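Local coordinates for protein intracellular serine protease (Bacillus licheniformis, PDB 4ZOQ) that probably cleaves peptide bonds as a serine endopeptidase of the subtilisin-like S8 family, acting on lanthipeptide precursors, at residues Gly231-Tyr234 with Asp235-Met239. Numbering follows the deposited sequence.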
# COMPACT_ATOMS: atom_id res chain seq x y z
N GLY B 231 5.96 8.79 -20.47
CA GLY B 231 5.50 8.79 -21.85
C GLY B 231 5.24 7.37 -22.27
O GLY B 231 5.78 6.47 -21.64
N GLU B 232 4.50 7.15 -23.36
CA GLU B 232 4.20 5.77 -23.79
C GLU B 232 5.44 5.07 -24.27
O GLU B 232 5.58 3.85 -24.11
CB GLU B 232 3.20 5.75 -24.93
CG GLU B 232 1.76 5.90 -24.56
CD GLU B 232 1.14 4.63 -24.02
OE1 GLU B 232 1.58 3.51 -24.39
OE2 GLU B 232 0.15 4.77 -23.29
N THR B 233 6.30 5.83 -24.93
CA THR B 233 7.56 5.34 -25.50
C THR B 233 8.80 6.11 -25.03
O THR B 233 9.87 6.00 -25.64
CB THR B 233 7.48 5.33 -27.07
OG1 THR B 233 7.16 6.65 -27.53
CG2 THR B 233 6.37 4.36 -27.54
N TYR B 234 8.63 6.96 -24.02
CA TYR B 234 9.72 7.73 -23.40
C TYR B 234 11.00 6.91 -23.22
O TYR B 234 12.09 7.42 -23.43
CB TYR B 234 9.29 8.29 -22.04
CG TYR B 234 10.45 8.79 -21.22
CD1 TYR B 234 11.00 10.04 -21.45
CD2 TYR B 234 11.07 7.97 -20.28
CE1 TYR B 234 12.08 10.49 -20.73
CE2 TYR B 234 12.16 8.40 -19.58
CZ TYR B 234 12.66 9.67 -19.80
OH TYR B 234 13.74 10.14 -19.08
N ASP B 235 10.86 5.65 -22.82
CA ASP B 235 12.03 4.83 -22.63
C ASP B 235 12.83 4.73 -23.91
O ASP B 235 14.06 4.61 -23.85
CB ASP B 235 11.67 3.43 -22.14
CG ASP B 235 11.21 3.42 -20.70
OD1 ASP B 235 11.44 4.42 -19.99
OD2 ASP B 235 10.63 2.40 -20.29
N GLN B 236 12.16 4.74 -25.06
CA GLN B 236 12.89 4.66 -26.32
C GLN B 236 13.18 5.99 -26.99
O GLN B 236 14.16 6.09 -27.72
CB GLN B 236 12.16 3.76 -27.34
CG GLN B 236 12.16 2.32 -26.95
CD GLN B 236 11.06 1.99 -26.00
OE1 GLN B 236 10.11 2.77 -25.83
NE2 GLN B 236 11.21 0.86 -25.31
N ASP B 237 12.37 7.01 -26.76
CA ASP B 237 12.57 8.19 -27.58
C ASP B 237 12.94 9.42 -26.77
O ASP B 237 13.24 10.46 -27.33
CB ASP B 237 11.33 8.46 -28.47
CG ASP B 237 10.05 8.67 -27.67
OD1 ASP B 237 10.10 9.24 -26.56
OD2 ASP B 237 8.96 8.32 -28.20
N GLY B 238 12.94 9.30 -25.44
CA GLY B 238 13.35 10.41 -24.60
C GLY B 238 12.34 11.51 -24.36
O GLY B 238 12.62 12.49 -23.67
N MET B 239 11.19 11.41 -25.00
CA MET B 239 10.16 12.44 -24.90
C MET B 239 9.14 12.20 -23.80
O MET B 239 8.56 11.13 -23.70
CB MET B 239 9.47 12.64 -26.24
CG MET B 239 10.39 13.26 -27.27
SD MET B 239 9.64 13.29 -28.89
CE MET B 239 10.01 11.62 -29.43
O HOH W 1 8.24 4.15 -22.33
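Thr233 and Asp237 meet across a single helical turn, the hydroxyl OG1 lying 2.5 Å from carboxylate atom OD2 and donating its proton to it. The two side chains cross at about a right angle, and the hydroxyl comes from above the carboxylate plane. Both first torsions (chi1 56° for Thr233, 59° for Asp237) place the polar branch between backbone N and carbonyl carbon, turning the two groups toward each other. Arg241 joins this pair through NH2, in a salt bridge to Asp237 and a hydrogen bond with Thr233, and its charge would favour an ionised carboxylate. The other carboxylate oxygen, Asp237 OD1, takes the backbone N of Met239 at 2.9 Å on its anti side, forming an Asx turn.

Backbone bonds close the turn itself. Thr233 O accepts from two amides, Gln236 N at 2.7 Å and Asp237 N at 2.9 Å, while Tyr234 O takes Gly238 N at 2.9 Å. Gly238 then leaves the helix with positive phi (80°), a conformation that suits glycine. At the start of the turn a water accepts from Asp235 N and donates weakly to Glu232 O.

Van der Waals contact is led by Tyr234, whose CB lies 3.4 Å from Met239 O; the same oxygen sits at the ring edge. Asp235 OD1 approaches ring atom CD2 at 3.6 Å, but its hydrogen bond is with Tyr229 OH.

The contacts build the short surface helix 234-237 and its flanking loop residues, within the connection from strand 221-226, an outermost strand of the chain's central sheet, to strand 246-249, away from the predicted catalytic residues.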